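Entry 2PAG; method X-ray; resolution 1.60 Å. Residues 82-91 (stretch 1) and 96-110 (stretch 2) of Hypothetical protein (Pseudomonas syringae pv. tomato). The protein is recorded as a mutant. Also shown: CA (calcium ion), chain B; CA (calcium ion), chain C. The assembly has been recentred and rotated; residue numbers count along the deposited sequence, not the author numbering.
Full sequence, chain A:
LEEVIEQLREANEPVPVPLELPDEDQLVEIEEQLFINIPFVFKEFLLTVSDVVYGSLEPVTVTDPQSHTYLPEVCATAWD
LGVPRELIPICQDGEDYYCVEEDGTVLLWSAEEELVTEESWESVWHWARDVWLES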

# COMPACT_ATOMS: atom_id res chain seq x y z
N GLY A 82 3.48 -0.92 16.94
CA GLY A 82 2.85 -2.15 17.38
C GLY A 82 2.39 -3.12 16.30
O GLY A 82 2.02 -4.26 16.59
N VAL A 83 2.40 -2.69 15.04
CA VAL A 83 1.99 -3.58 13.96
C VAL A 83 2.96 -4.76 13.88
O VAL A 83 4.18 -4.56 13.84
CB VAL A 83 1.98 -2.86 12.60
CG1 VAL A 83 1.65 -3.84 11.49
CG2 VAL A 83 0.96 -1.73 12.63
N PRO A 84 2.44 -6.00 13.87
CA PRO A 84 3.30 -7.18 13.78
C PRO A 84 4.26 -7.06 12.59
O PRO A 84 3.84 -6.68 11.50
CB PRO A 84 2.30 -8.32 13.61
CG PRO A 84 1.13 -7.84 14.40
CD PRO A 84 1.02 -6.39 14.01
N ARG A 85 5.54 -7.37 12.81
CA ARG A 85 6.56 -7.29 11.75
C ARG A 85 6.21 -8.10 10.51
O ARG A 85 6.63 -7.76 9.40
CB ARG A 85 7.91 -7.77 12.30
CG ARG A 85 9.05 -7.79 11.28
CD ARG A 85 9.46 -6.39 10.86
NE ARG A 85 10.86 -6.32 10.44
CZ ARG A 85 11.31 -6.64 9.23
NH1 ARG A 85 10.47 -7.06 8.29
NH2 ARG A 85 12.60 -6.54 8.96
N GLU A 86 5.45 -9.17 10.69
CA GLU A 86 5.04 -10.05 9.60
C GLU A 86 4.02 -9.41 8.65
O GLU A 86 3.76 -9.94 7.56
CB GLU A 86 4.46 -11.34 10.17
CG GLU A 86 3.21 -11.13 11.00
CD GLU A 86 2.81 -12.35 11.80
OE1 GLU A 86 2.69 -13.44 11.20
OE2 GLU A 86 2.63 -12.22 13.03
N LEU A 87 3.45 -8.29 9.06
CA LEU A 87 2.45 -7.58 8.26
C LEU A 87 3.09 -6.36 7.61
O LEU A 87 3.77 -5.58 8.29
CB LEU A 87 1.28 -7.13 9.14
CG LEU A 87 0.51 -8.21 9.91
CD1 LEU A 87 -0.66 -7.57 10.65
CD2 LEU A 87 0.02 -9.28 8.92
N ILE A 88 2.87 -6.18 6.31
CA ILE A 88 3.42 -5.03 5.59
C ILE A 88 2.32 -4.02 5.31
O ILE A 88 1.36 -4.32 4.60
CB ILE A 88 4.03 -5.44 4.24
CG1 ILE A 88 5.10 -6.51 4.45
CG2 ILE A 88 4.65 -4.21 3.57
CD1 ILE A 88 5.62 -7.11 3.15
N PRO A 89 2.46 -2.79 5.84
CA PRO A 89 1.42 -1.78 5.59
C PRO A 89 1.21 -1.46 4.12
O PRO A 89 2.16 -1.37 3.35
CB PRO A 89 1.94 -0.57 6.35
CG PRO A 89 2.70 -1.17 7.47
CD PRO A 89 3.45 -2.30 6.80
N ILE A 90 -0.05 -1.31 3.73
CA ILE A 90 -0.36 -0.91 2.37
C ILE A 90 -0.94 0.50 2.44
O ILE A 90 -0.85 1.26 1.49
CB ILE A 90 -1.35 -1.89 1.66
CG1 ILE A 90 -1.67 -1.34 0.26
CG2 ILE A 90 -2.66 -2.04 2.47
CD1 ILE A 90 -2.44 -2.31 -0.62
N CYS A 91 -1.52 0.87 3.58
CA CYS A 91 -2.06 2.21 3.69
C CYS A 91 -2.33 2.67 5.11
O CYS A 91 -3.03 2.01 5.87
CB CYS A 91 -3.35 2.32 2.87
SG CYS A 91 -4.04 3.99 2.78
N ASP A 96 -4.18 4.13 12.46
CA ASP A 96 -4.44 2.74 12.09
C ASP A 96 -3.73 2.42 10.79
O ASP A 96 -3.30 3.32 10.07
CB ASP A 96 -5.94 2.49 11.93
CG ASP A 96 -6.71 2.62 13.23
OD1 ASP A 96 -6.09 2.50 14.32
OD2 ASP A 96 -7.94 2.82 13.16
N TYR A 97 -3.61 1.14 10.49
CA TYR A 97 -2.92 0.72 9.27
C TYR A 97 -3.55 -0.46 8.57
O TYR A 97 -3.84 -1.48 9.20
CB TYR A 97 -1.47 0.31 9.58
CG TYR A 97 -0.55 1.43 9.98
CD1 TYR A 97 0.17 2.14 9.02
CD2 TYR A 97 -0.39 1.78 11.32
CE1 TYR A 97 1.02 3.16 9.38
CE2 TYR A 97 0.46 2.80 11.69
CZ TYR A 97 1.16 3.49 10.72
OH TYR A 97 2.01 4.51 11.07
N TYR A 98 -3.76 -0.33 7.27
CA TYR A 98 -4.25 -1.46 6.48
C TYR A 98 -2.93 -2.15 6.16
O TYR A 98 -2.00 -1.52 5.65
CB TYR A 98 -4.95 -0.97 5.21
CG TYR A 98 -6.30 -0.33 5.48
CD1 TYR A 98 -7.42 -1.11 5.71
CD2 TYR A 98 -6.44 1.05 5.48
CE1 TYR A 98 -8.68 -0.53 5.95
CE2 TYR A 98 -7.69 1.65 5.72
CZ TYR A 98 -8.80 0.84 5.95
OH TYR A 98 -10.03 1.42 6.15
N CYS A 99 -2.82 -3.43 6.51
CA CYS A 99 -1.58 -4.19 6.29
C CYS A 99 -1.85 -5.48 5.55
O CYS A 99 -2.95 -6.02 5.61
CB CYS A 99 -0.92 -4.52 7.62
SG CYS A 99 -0.70 -3.12 8.73
N VAL A 100 -0.81 -5.99 4.90
CA VAL A 100 -0.93 -7.21 4.12
C VAL A 100 -0.17 -8.39 4.70
O VAL A 100 1.01 -8.29 5.05
CB VAL A 100 -0.45 -6.96 2.69
CG1 VAL A 100 -0.83 -8.12 1.79
CG2 VAL A 100 -1.07 -5.66 2.17
N GLU A 101 -0.88 -9.51 4.82
CA GLU A 101 -0.31 -10.75 5.33
C GLU A 101 0.57 -11.35 4.25
O GLU A 101 0.51 -10.95 3.08
CB GLU A 101 -1.42 -11.76 5.67
CG GLU A 101 -2.33 -11.40 6.80
CD GLU A 101 -3.10 -12.61 7.28
OE1 GLU A 101 -3.59 -13.39 6.43
OE2 GLU A 101 -3.23 -12.79 8.51
N GLU A 102 1.38 -12.34 4.63
CA GLU A 102 2.27 -12.99 3.68
C GLU A 102 1.49 -13.65 2.54
O GLU A 102 1.98 -13.70 1.41
CB GLU A 102 3.14 -14.00 4.42
CG GLU A 102 3.88 -13.36 5.59
CD GLU A 102 4.80 -14.31 6.32
OE1 GLU A 102 5.80 -14.77 5.71
OE2 GLU A 102 4.53 -14.60 7.51
N ASP A 103 0.28 -14.13 2.83
CA ASP A 103 -0.53 -14.76 1.79
C ASP A 103 -1.43 -13.79 1.04
O ASP A 103 -2.27 -14.21 0.24
CB ASP A 103 -1.36 -15.93 2.36
CG ASP A 103 -2.38 -15.50 3.41
OD1 ASP A 103 -2.77 -14.32 3.47
OD2 ASP A 103 -2.83 -16.39 4.17
N GLY A 104 -1.26 -12.50 1.29
CA GLY A 104 -2.04 -11.50 0.58
C GLY A 104 -3.27 -10.91 1.23
O GLY A 104 -3.78 -9.90 0.73
N THR A 105 -3.76 -11.51 2.31
CA THR A 105 -4.94 -10.96 2.97
C THR A 105 -4.64 -9.57 3.51
O THR A 105 -3.55 -9.33 4.03
CB THR A 105 -5.39 -11.86 4.15
OG1 THR A 105 -5.55 -13.21 3.70
CG2 THR A 105 -6.72 -11.36 4.73
N VAL A 106 -5.59 -8.65 3.37
CA VAL A 106 -5.42 -7.29 3.88
C VAL A 106 -6.19 -7.20 5.19
O VAL A 106 -7.36 -7.59 5.27
CB VAL A 106 -5.97 -6.23 2.91
CG1 VAL A 106 -5.77 -4.84 3.51
CG2 VAL A 106 -5.26 -6.33 1.57
N LEU A 107 -5.53 -6.68 6.22
CA LEU A 107 -6.14 -6.55 7.53
C LEU A 107 -6.08 -5.11 7.97
O LEU A 107 -5.36 -4.30 7.39
CB LEU A 107 -5.38 -7.39 8.56
CG LEU A 107 -5.07 -8.85 8.24
CD1 LEU A 107 -4.22 -9.45 9.36
CD2 LEU A 107 -6.36 -9.63 8.09
N LEU A 108 -6.84 -4.78 9.00
CA LEU A 108 -6.81 -3.43 9.54
C LEU A 108 -6.30 -3.55 10.96
O LEU A 108 -6.88 -4.26 11.78
CB LEU A 108 -8.21 -2.82 9.53
CG LEU A 108 -8.29 -1.43 10.17
CD1 LEU A 108 -7.40 -0.44 9.42
CD2 LEU A 108 -9.74 -0.98 10.16
N TRP A 109 -5.19 -2.88 11.24
CA TRP A 109 -4.61 -2.92 12.58
C TRP A 109 -4.99 -1.63 13.30
O TRP A 109 -4.67 -0.54 12.83
CB TRP A 109 -3.09 -3.04 12.49
CG TRP A 109 -2.42 -3.20 13.82
CD1 TRP A 109 -2.18 -4.37 14.49
CD2 TRP A 109 -1.88 -2.15 14.64
NE1 TRP A 109 -1.52 -4.11 15.67
CE2 TRP A 109 -1.32 -2.76 15.78
CE3 TRP A 109 -1.81 -0.76 14.51
CZ2 TRP A 109 -0.70 -2.02 16.80
CZ3 TRP A 109 -1.19 -0.02 15.52
CH2 TRP A 109 -0.65 -0.65 16.65
N SER A 110 -5.67 -1.77 14.43
CA SER A 110 -6.11 -0.63 15.22
C SER A 110 -5.08 -0.26 16.30
O SER A 110 -4.65 -1.12 17.06
CB SER A 110 -7.44 -0.94 15.89
OG SER A 110 -7.81 0.08 16.80
CA CA B . -4.49 -14.82 5.18
CA CA C . -2.80 -18.51 5.19
O HOH W 1 3.48 -9.68 4.80
O HOH W 2 -1.32 -17.20 6.87
O HOH W 3 -4.56 -18.88 3.60
O HOH W 4 -2.21 -19.32 2.60
O HOH W 5 -0.49 -19.09 4.54

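How do the two backbones join? Stretch 2 folds back on itself as a hairpin, strands 96-100 and 106-109, and residues 88-91 of stretch 1 pair antiparallel with Tyr98-Val100 of the first of these. Ile88 and Val100 form a reciprocal pair: Ile88 N donates to Val100 O at 3.1 Å, and Val100 N to Ile88 O at 2.8 Å. Pro89 has no amide hydrogen to give, but it falls in the non-hydrogen-bonded position opposite Cys99, where none is needed.

What happens to the register after Pro89? It slips by one residue in a beta bulge. Tyr98 O accepts from two successive amides, Ile90 N at 2.7 Å and Cys91 N at 3.2 Å, while Tyr98 N donates to Cys91 O at 2.8 Å, so the pairing resumes with Cys91 opposite Tyr98. At the other end, a water donates to both Glu86 O and Val100 O, 2.8 Å each, bridging the turn before Ile88 to the end of strand 96-100.

Which side chains pack on the Pro89 and Cys99 face? Leu87 CB lies 3.7 Å from Cys99 CB, and Val83 CG1 is 3.7 Å from Cys99 SG. Val83 CG2 sits over one face of Trp109, 3.8 Å from the centroid of its six-membered ring, a CH-pi contact. Gly82 C also lies 3.3 Å from Trp109 CZ2: a CB on Gly82 would stand 2.8 Å from that same atom, and at these backbone angles it would also jam against the preceding carbonyl O, which by itself calls for glycine.

What meets the side chains of Val100 and Tyr98? Ile90, at the bulge, has its CB 3.8 Å from Val100 CG2 and its CG2 3.7 Å from Tyr98 CB. Cys91, on the same face as Tyr98, brings its CB to 4.2 Å from Tyr98 CD2. These contacts are apolar, burying hydrocarbon beside the hydrogen-bonded backbone.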